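Local atomic coordinates of methyltransferase domain-containing protein (Serratia marcescens, PDB entry 7CLU), a protein that probably transfers a methyl group from S-adenosyl-L-methionine to an oxygen of a precursor in the prodigiosin synthetic pathway, working as a dimer. Residues E309-F314 against A322-I327; G159-Y164 against D188-I193; S274-N279 against E286-L291. One frame throughout, in Å; residues are numbered along the deposited sequence.

Contact 1: residues E309-F314 against A322-I327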
loop_
_atom_site.group_PDB
_atom_site.type_symbol
_atom_site.label_atom_id
_atom_site.label_comp_id
_atom_site.label_asym_id
_atom_site.label_seq_id
_atom_site.Cartn_x
_atom_site.Cartn_y
_atom_site.Cartn_z
ATOM N N GLU A 309 0.258 14.229 25.827
ATOM C CA GLU A 309 -1.018 13.575 26.073
ATOM C C GLU A 309 -0.843 12.358 26.973
ATOM O O GLU A 309 -1.682 12.099 27.842
ATOM C CB GLU A 309 -1.678 13.190 24.747
ATOM C CG GLU A 309 -2.485 14.324 24.141
ATOM C CD GLU A 309 -2.875 14.075 22.688
ATOM O OE1 GLU A 309 -2.285 13.174 22.051
ATOM O OE2 GLU A 309 -3.768 14.793 22.185
ATOM N N TYR A 310 0.248 11.606 26.792
ATOM C CA TYR A 310 0.514 10.492 27.697
ATOM C C TYR A 310 0.854 10.992 29.097
ATOM O O TYR A 310 0.403 10.415 30.096
ATOM C CB TYR A 310 1.645 9.620 27.150
ATOM C CG TYR A 310 1.251 8.703 25.999
ATOM C CD1 TYR A 310 0.144 7.864 26.087
ATOM C CD2 TYR A 310 2.026 8.655 24.832
ATOM C CE1 TYR A 310 -0.215 7.012 25.014
ATOM C CE2 TYR A 310 1.697 7.807 23.776
ATOM C CZ TYR A 310 0.586 6.990 23.877
ATOM O OH TYR A 310 0.280 6.172 22.820
ATOM N N LEU A 311 1.648 12.061 29.195
ATOM C CA LEU A 311 1.935 12.640 30.504
ATOM C C LEU A 311 0.648 13.025 31.218
ATOM O O LEU A 311 0.474 12.713 32.402
ATOM C CB LEU A 311 2.848 13.858 30.363
ATOM C CG LEU A 311 4.293 13.588 29.950
ATOM C CD1 LEU A 311 5.095 14.879 29.842
ATOM C CD2 LEU A 311 4.951 12.626 30.923
ATOM N N ASP A 312 -0.277 13.680 30.498
ATOM C CA ASP A 312 -1.546 14.085 31.094
ATOM C C ASP A 312 -2.310 12.884 31.631
ATOM O O ASP A 312 -2.900 12.950 32.718
ATOM C CB ASP A 312 -2.401 14.833 30.067
ATOM C CG ASP A 312 -1.799 16.169 29.650
ATOM O OD1 ASP A 312 -0.936 16.702 30.381
ATOM O OD2 ASP A 312 -2.194 16.690 28.581
ATOM N N ARG A 313 -2.307 11.773 30.886
ATOM C CA ARG A 313 -3.032 10.589 31.331
ATOM C C ARG A 313 -2.356 9.939 32.530
ATOM O O ARG A 313 -3.041 9.432 33.427
ATOM C CB ARG A 313 -3.179 9.590 30.177
ATOM C CG ARG A 313 -4.190 10.049 29.162
ATOM C CD ARG A 313 -4.359 9.129 27.951
ATOM N NE ARG A 313 -4.871 9.939 26.848
ATOM C CZ ARG A 313 -4.482 9.813 25.592
ATOM N NH1 ARG A 313 -3.587 8.884 25.270
ATOM N NH2 ARG A 313 -4.988 10.611 24.664
ATOM N N PHE A 314 -1.018 9.934 32.566
ATOM C CA PHE A 314 -0.320 9.453 33.754
ATOM C C PHE A 314 -0.754 10.237 34.993
ATOM O O PHE A 314 -1.120 9.650 36.020
ATOM C CB PHE A 314 1.198 9.550 33.561
ATOM C CG PHE A 314 1.836 8.285 33.039
ATOM C CD1 PHE A 314 1.337 7.652 31.900
ATOM C CD2 PHE A 314 2.933 7.729 33.684
ATOM C CE1 PHE A 314 1.936 6.486 31.410
ATOM C CE2 PHE A 314 3.542 6.568 33.210
ATOM C CZ PHE A 314 3.050 5.941 32.068
ATOM N N ALA A 322 5.410 12.548 36.527
ATOM C CA ALA A 322 5.230 12.049 35.167
ATOM C C ALA A 322 6.215 12.725 34.222
ATOM O O ALA A 322 6.264 13.956 34.140
ATOM C CB ALA A 322 3.788 12.295 34.715
ATOM N N ARG A 323 7.027 11.923 33.530
ATOM C CA ARG A 323 8.043 12.494 32.656
ATOM C C ARG A 323 8.357 11.544 31.507
ATOM O O ARG A 323 7.990 10.365 31.518
ATOM C CB ARG A 323 9.317 12.831 33.431
ATOM C CG ARG A 323 10.041 11.620 33.972
ATOM C CD ARG A 323 10.783 11.958 35.263
ATOM N NE ARG A 323 11.477 10.797 35.809
ATOM C CZ ARG A 323 10.946 9.961 36.691
ATOM N NH1 ARG A 323 9.702 10.148 37.126
ATOM N NH2 ARG A 323 11.647 8.927 37.127
ATOM N N ILE A 324 9.045 12.094 30.503
ATOM C CA ILE A 324 9.529 11.356 29.343
ATOM C C ILE A 324 10.964 10.937 29.603
ATOM O O ILE A 324 11.758 11.699 30.177
ATOM C CB ILE A 324 9.445 12.206 28.060
ATOM C CG1 ILE A 324 8.012 12.696 27.815
ATOM C CG2 ILE A 324 9.972 11.424 26.857
ATOM C CD1 ILE A 324 6.967 11.652 28.095
ATOM N N MET A 325 11.301 9.722 29.187
ATOM C CA MET A 325 12.680 9.262 29.168
ATOM C C MET A 325 12.955 8.737 27.768
ATOM O O MET A 325 12.374 7.727 27.351
ATOM C CB MET A 325 12.930 8.195 30.231
ATOM C CG MET A 325 14.353 7.688 30.264
ATOM S SD MET A 325 14.635 6.643 31.693
ATOM C CE MET A 325 13.716 7.547 32.946
ATOM N N LYS A 326 13.816 9.437 27.040
ATOM C CA LYS A 326 14.226 9.000 25.719
ATOM C C LYS A 326 15.253 7.890 25.846
ATOM O O LYS A 326 16.115 7.922 26.728
ATOM C CB LYS A 326 14.811 10.167 24.929
ATOM C CG LYS A 326 13.829 11.284 24.649
ATOM C CD LYS A 326 14.533 12.475 24.032
ATOM C CE LYS A 326 13.776 13.003 22.826
ATOM N NZ LYS A 326 14.650 13.766 21.874
ATOM N N ILE A 327 15.143 6.888 24.971
ATOM C CA ILE A 327 16.092 5.783 24.912
ATOM C C ILE A 327 16.338 5.453 23.445
ATOM O O ILE A 327 15.557 5.819 22.559
ATOM C CB ILE A 327 15.596 4.521 25.670
ATOM C CG1 ILE A 327 14.205 4.102 25.175
ATOM C CG2 ILE A 327 15.563 4.740 27.179
ATOM C CD1 ILE A 327 13.855 2.682 25.536
#
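Leu311 meets Ala322 and Ile324 in an apolar contact between a helix and the edge strand of the Rossmann-like methyltransferase sheet, to which that helix leads. The axis of helix 309-314 passes 7.9 Å from that of strand 322-326, and the two run at 143°, nearer antiparallel than parallel. One methyl group does most of the work. With CG of Leu311 anti to the carbonyl carbon (chi1 -70°) and CD1 extended (chi2 180°), the other methyl, CD2, is left against the strand backbone. There CD2 of Leu311 lies 3.5 Å from C of Ala322 and 3.4 Å from N of Arg323, spanning the peptide unit between them. CD1 of Ile324 closes on the same methyl, 3.6 Å from CD2 of Leu311, and also touches CG, the two branched chains crossing at a slant. Three residues on, nearly one helical turn, Phe314 uses its CB rather than its ring, resting 3.9 Å from CB of Ala322. The ring passes inward to meet Phe271 and Phe319. Leu258 of helix 251-264 and Ile334 of strand 332-337 also touch Phe314, while strand 332-337 pairs with 322-326 through backbone hydrogen bonds of Arg323 with Val335 and Met325 with Leu333.

Contact 2: residues G159-Y164 against D188-I193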
loop_
_atom_site.group_PDB
_atom_site.type_symbol
_atom_site.label_atom_id
_atom_site.label_comp_id
_atom_site.label_asym_id
_atom_site.label_seq_id
_atom_site.Cartn_x
_atom_site.Cartn_y
_atom_site.Cartn_z
ATOM N N GLY A 159 17.985 -1.119 23.617
ATOM C CA GLY A 159 18.151 0.246 24.089
ATOM C C GLY A 159 17.555 0.479 25.462
ATOM O O GLY A 159 18.041 1.331 26.213
ATOM N N PHE A 160 16.491 -0.259 25.802
ATOM C CA PHE A 160 15.945 -0.218 27.153
ATOM C C PHE A 160 16.949 -0.799 28.152
ATOM O O PHE A 160 17.288 -0.155 29.147
ATOM C CB PHE A 160 14.610 -0.980 27.187
ATOM C CG PHE A 160 13.702 -0.627 28.359
ATOM C CD1 PHE A 160 14.057 0.344 29.291
ATOM C CD2 PHE A 160 12.481 -1.274 28.512
ATOM C CE1 PHE A 160 13.203 0.647 30.357
ATOM C CE2 PHE A 160 11.631 -0.974 29.578
ATOM C CZ PHE A 160 12.002 -0.017 30.499
ATOM N N VAL A 161 17.440 -2.013 27.888
ATOM C CA VAL A 161 18.411 -2.655 28.772
ATOM C C VAL A 161 19.661 -1.794 28.934
ATOM O O VAL A 161 20.250 -1.733 30.019
ATOM C CB VAL A 161 18.761 -4.064 28.253
ATOM C CG1 VAL A 161 19.811 -4.712 29.129
ATOM C CG2 VAL A 161 17.520 -4.935 28.209
ATOM N N ARG A 162 20.075 -1.096 27.868
ATOM C CA ARG A 162 21.348 -0.375 27.895
ATOM C C ARG A 162 21.208 1.023 28.501
ATOM O O ARG A 162 22.062 1.440 29.289
ATOM C CB ARG A 162 21.920 -0.301 26.477
ATOM C CG ARG A 162 23.344 0.229 26.344
ATOM C CD ARG A 162 23.366 1.665 25.850
ATOM N NE ARG A 162 22.836 1.798 24.488
ATOM C CZ ARG A 162 22.670 2.959 23.849
ATOM N NH1 ARG A 162 22.984 4.105 24.448
ATOM N NH2 ARG A 162 22.175 2.980 22.614
ATOM N N ASP A 163 20.138 1.752 28.161
ATOM C CA ASP A 163 19.972 3.149 28.555
ATOM C C ASP A 163 19.255 3.350 29.885
ATOM O O ASP A 163 19.336 4.450 30.448
ATOM C CB ASP A 163 19.207 3.920 27.475
ATOM C CG ASP A 163 20.008 4.077 26.210
ATOM O OD1 ASP A 163 21.094 3.484 26.156
ATOM O OD2 ASP A 163 19.561 4.777 25.277
ATOM N N TYR A 164 18.552 2.350 30.399
ATOM C CA TYR A 164 17.864 2.479 31.675
ATOM C C TYR A 164 18.533 1.577 32.699
ATOM O O TYR A 164 18.868 0.427 32.404
ATOM C CB TYR A 164 16.381 2.131 31.557
ATOM C CG TYR A 164 15.612 2.292 32.858
ATOM C CD1 TYR A 164 15.595 1.277 33.806
ATOM C CD2 TYR A 164 14.904 3.461 33.132
ATOM C CE1 TYR A 164 14.900 1.419 35.000
ATOM C CE2 TYR A 164 14.190 3.610 34.323
ATOM C CZ TYR A 164 14.191 2.584 35.250
ATOM O OH TYR A 164 13.503 2.723 36.439
ATOM N N ASP A 188 19.872 -11.292 31.435
ATOM C CA ASP A 188 21.185 -11.560 30.858
ATOM C C ASP A 188 22.213 -10.505 31.258
ATOM O O ASP A 188 23.418 -10.794 31.254
ATOM C CB ASP A 188 21.092 -11.641 29.333
ATOM C CG ASP A 188 20.188 -12.774 28.845
ATOM O OD1 ASP A 188 19.973 -13.771 29.567
ATOM O OD2 ASP A 188 19.706 -12.662 27.710
ATOM N N ALA A 189 21.760 -9.299 31.611
ATOM C CA ALA A 189 22.629 -8.171 31.918
ATOM C C ALA A 189 22.578 -7.739 33.380
ATOM O O ALA A 189 23.445 -6.968 33.808
ATOM C CB ALA A 189 22.262 -6.974 31.025
ATOM N N TYR A 190 21.598 -8.216 34.150
ATOM C CA TYR A 190 21.384 -7.767 35.527
ATOM C C TYR A 190 21.072 -8.972 36.400
ATOM O O TYR A 190 19.906 -9.350 36.566
ATOM C CB TYR A 190 20.250 -6.749 35.605
ATOM C CG TYR A 190 20.516 -5.437 34.889
ATOM C CD1 TYR A 190 21.104 -4.359 35.550
ATOM C CD2 TYR A 190 20.158 -5.270 33.559
ATOM C CE1 TYR A 190 21.330 -3.151 34.899
ATOM C CE2 TYR A 190 20.378 -4.074 32.900
ATOM C CZ TYR A 190 20.958 -3.016 33.572
ATOM O OH TYR A 190 21.167 -1.830 32.905
ATOM N N PRO A 191 22.097 -9.588 37.004
ATOM C CA PRO A 191 21.896 -10.907 37.628
ATOM C C PRO A 191 21.137 -10.880 38.942
ATOM O O PRO A 191 20.674 -11.936 39.384
ATOM C CB PRO A 191 23.329 -11.413 37.837
ATOM C CG PRO A 191 24.145 -10.169 37.962
ATOM C CD PRO A 191 23.506 -9.151 37.061
ATOM N N GLY A 192 21.009 -9.739 39.596
ATOM C CA GLY A 192 20.422 -9.729 40.918
ATOM C C GLY A 192 18.991 -9.251 41.027
ATOM O O GLY A 192 18.440 -9.259 42.133
ATOM N N ILE A 193 18.360 -8.838 39.926
ATOM C CA ILE A 193 17.028 -8.251 39.995
ATOM C C ILE A 193 15.980 -9.347 39.828
ATOM O O ILE A 193 16.129 -10.244 38.990
ATOM C CB ILE A 193 16.859 -7.133 38.945
ATOM C CG1 ILE A 193 15.482 -6.473 39.094
ATOM C CG2 ILE A 193 17.074 -7.671 37.521
ATOM C CD1 ILE A 193 15.166 -5.437 38.037
#
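Tyr190 reaches from the turn after helix 181-189 to the end of helix 154-163, where it meets Val161. Its CB points toward that helix, and with CG beside the backbone N (chi1 -65°) the ring extends across the gap. Partway along, the ring carbon CE2 lies 3.9 Å from CG1 of Val161, the valine and the tyrosine lying alongside with their ends pointing opposite ways. The same CG1 touches CB of Ala189 at 3.8 Å, so this valine methyl is shared by two consecutive residues. Further out, CE2 and CZ pass close to the carbonyl oxygen of Val161, which sits in the ring plane at its edge. At the tip, the hydroxyl OH of Tyr190 donates a hydrogen bond of 3.0 Å to that O of Val161, with a C=O...O angle of 168°. The carbonyl O of Tyr164 is 3.3 Å from the same OH of Tyr190. Tyr164 turns its own hydroxyl elsewhere, to His169 and Arg270, and Ala185 of helix 181-189 adds to the packing on Val161. A phenol thus engages a carbonyl in the last turn of a helix, where backbone oxygens run short of amide partners, and apolar contacts flank a directed hydrogen bond.

Contact 3: residues S274-N279 against E286-L291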
loop_
_atom_site.group_PDB
_atom_site.type_symbol
_atom_site.label_atom_id
_atom_site.label_comp_id
_atom_site.label_asym_id
_atom_site.label_seq_id
_atom_site.Cartn_x
_atom_site.Cartn_y
_atom_site.Cartn_z
ATOM N N SER A 274 6.147 1.886 27.517
ATOM C CA SER A 274 6.886 2.180 26.296
ATOM C C SER A 274 5.876 2.368 25.165
ATOM O O SER A 274 5.005 1.522 24.969
ATOM C CB SER A 274 7.901 1.083 25.949
ATOM O OG SER A 274 7.380 -0.232 26.015
ATOM N N GLU A 275 5.956 3.508 24.479
ATOM C CA GLU A 275 5.049 3.815 23.378
ATOM C C GLU A 275 5.850 4.479 22.270
ATOM O O GLU A 275 7.047 4.763 22.424
ATOM C CB GLU A 275 3.879 4.728 23.805
ATOM C CG GLU A 275 2.992 4.181 24.916
ATOM C CD GLU A 275 1.960 3.205 24.396
ATOM O OE1 GLU A 275 1.377 3.474 23.318
ATOM O OE2 GLU A 275 1.740 2.168 25.065
ATOM N N THR A 276 5.174 4.710 21.138
ATOM C CA THR A 276 5.728 5.439 19.992
ATOM C C THR A 276 4.869 6.685 19.801
ATOM O O THR A 276 3.957 6.694 18.967
ATOM C CB THR A 276 5.735 4.601 18.709
ATOM O OG1 THR A 276 4.389 4.185 18.389
ATOM C CG2 THR A 276 6.640 3.384 18.861
ATOM N N PRO A 277 5.135 7.757 20.539
ATOM C CA PRO A 277 4.254 8.929 20.469
ATOM C C PRO A 277 4.387 9.682 19.158
ATOM O O PRO A 277 5.427 9.659 18.491
ATOM C CB PRO A 277 4.722 9.802 21.640
ATOM C CG PRO A 277 5.511 8.855 22.539
ATOM C CD PRO A 277 6.123 7.855 21.627
ATOM N N LEU A 278 3.312 10.379 18.809
ATOM C CA LEU A 278 3.425 11.475 17.863
ATOM C C LEU A 278 4.345 12.549 18.431
ATOM O O LEU A 278 4.473 12.706 19.648
ATOM C CB LEU A 278 2.049 12.068 17.577
ATOM C CG LEU A 278 1.024 11.045 17.080
ATOM C CD1 LEU A 278 -0.379 11.601 17.138
ATOM C CD2 LEU A 278 1.398 10.653 15.679
ATOM N N ASN A 279 4.955 13.322 17.541
ATOM C CA ASN A 279 5.885 14.354 17.980
ATOM C C ASN A 279 5.121 15.525 18.614
ATOM O O ASN A 279 3.896 15.498 18.786
ATOM C CB ASN A 279 6.770 14.808 16.815
ATOM C CG ASN A 279 5.972 15.326 15.629
ATOM O OD1 ASN A 279 4.852 15.816 15.782
ATOM N ND2 ASN A 279 6.553 15.224 14.430
ATOM N N GLU A 286 5.903 9.773 10.319
ATOM C CA GLU A 286 4.962 9.331 9.300
ATOM C C GLU A 286 4.352 7.979 9.644
ATOM O O GLU A 286 3.124 7.825 9.648
ATOM C CB GLU A 286 5.635 9.272 7.935
ATOM C CG GLU A 286 4.650 8.933 6.830
ATOM C CD GLU A 286 5.243 9.124 5.463
ATOM O OE1 GLU A 286 6.212 9.899 5.344
ATOM O OE2 GLU A 286 4.739 8.496 4.509
ATOM N N PHE A 287 5.189 6.983 9.937
ATOM C CA PHE A 287 4.632 5.659 10.190
ATOM C C PHE A 287 3.668 5.680 11.375
ATOM O O PHE A 287 2.590 5.073 11.315
ATOM C CB PHE A 287 5.732 4.629 10.421
ATOM C CG PHE A 287 5.187 3.266 10.684
ATOM C CD1 PHE A 287 4.440 2.617 9.705
ATOM C CD2 PHE A 287 5.345 2.664 11.922
ATOM C CE1 PHE A 287 3.891 1.370 9.938
ATOM C CE2 PHE A 287 4.802 1.415 12.163
ATOM C CZ PHE A 287 4.068 0.769 11.169
ATOM N N THR A 288 4.021 6.401 12.444
ATOM C CA THR A 288 3.144 6.497 13.615
ATOM C C THR A 288 1.829 7.183 13.289
ATOM O O THR A 288 0.769 6.785 13.790
ATOM C CB THR A 288 3.845 7.258 14.742
ATOM O OG1 THR A 288 5.142 6.704 14.943
ATOM C CG2 THR A 288 3.028 7.158 16.046
ATOM N N ALA A 289 1.880 8.249 12.486
ATOM C CA ALA A 289 0.656 8.890 12.033
ATOM C C ALA A 289 -0.239 7.897 11.293
ATOM O O ALA A 289 -1.461 7.870 11.496
ATOM C CB ALA A 289 1.002 10.088 11.151
ATOM N N LEU A 290 0.356 7.056 10.443
ATOM C CA LEU A 290 -0.436 6.072 9.713
ATOM C C LEU A 290 -0.848 4.919 10.616
ATOM O O LEU A 290 -1.928 4.335 10.432
ATOM C CB LEU A 290 0.348 5.556 8.507
ATOM C CG LEU A 290 0.597 6.645 7.462
ATOM C CD1 LEU A 290 1.648 6.218 6.458
ATOM C CD2 LEU A 290 -0.702 6.941 6.758
ATOM N N LEU A 291 -0.010 4.596 11.607
ATOM C CA LEU A 291 -0.386 3.576 12.570
ATOM C C LEU A 291 -1.652 3.981 13.316
ATOM O O LEU A 291 -2.485 3.130 13.645
ATOM C CB LEU A 291 0.754 3.319 13.553
ATOM C CG LEU A 291 0.497 2.039 14.352
ATOM C CD1 LEU A 291 0.386 0.862 13.378
ATOM C CD2 LEU A 291 1.556 1.794 15.445
HETATM O O HOH W 1 5.008 4.208 15.449
HETATM O O HOH W 2 6.560 7.747 17.006
#
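Thr288, in the first turn of helix 286-298, makes most of the contact with the chain leaving strand 270-275, and its two branches do different work. The methyl CG2, anti to the backbone N, is turned into the loop and comes within 3.1 Å of the carbonyl O of Thr276, a tight approach for a carbon and an oxygen. This CG2 of Thr288 also packs 3.9 Å from CD2 of Leu278. That CD2 of Leu278 in turn reaches the helix backbone, 4.0 Å from N of Ala289.

The hydroxyl acts through water. OG1 of Thr288 lies 2.6 Å from the O of one water, which is also bonded to OG1 of Thr276. A second water has its O 2.7 Å from the same OG1 of Thr288 and donates to the carbonyl O of Pro277. Two single-water bridges therefore fasten one hydroxyl to two consecutive loop residues, one through a side chain and one through the backbone. Thr276 holds its OG1 between the backbone N and the carbonyl carbon (chi1 59°), which turns it toward the first water; Trp244 adds a weak hydrogen bond to this oxygen.

Behind this layer, Glu275 accepts hydrogen bonds from the backbone N of Leu246 and of His247; His247 is the predicted proton acceptor. Ser274 bonds to His241 and to Arg331, a residue of the S-adenosyl-L-homocysteine site. The side chain of Thr276 is about 5 Å from that of His247, so the contact borders the probable active site. Glu304 touches Thr276, Thr288 and Leu291, and Leu278 pairs through its backbone with Ser305. Strand 332-337 flanks Ser274 and Glu275, whereas helix 286-298 also packs on the second subunit, where Glu286 bonds to Gln17 and Ala289 meets Ala63 of that chain.

Overall arrangement
Contact 3 is the most buried of the three and lies nearest the chain's centre; contacts 1 and 2 are partly buried, farther out on the methyltransferase domain. Their chemistry differs: contact 1 is van der Waals packing without polar bonds between its segments, contact 2 adds a direct hydrogen bond to its apolar contacts, and contact 3 combines methyl packing with bridging waters beside the probable active site. Contacts 1 and 3 reach the same sheet, from its edge strand 322-326 and from strand 270-275, and meet where Tyr310 OH lies 3.0 Å from Glu275 OE1, probably a hydrogen bond. Contact 2 touches contact 1 through Met325 on Tyr164 and Ile327 on Phe160, but does not touch contact 3.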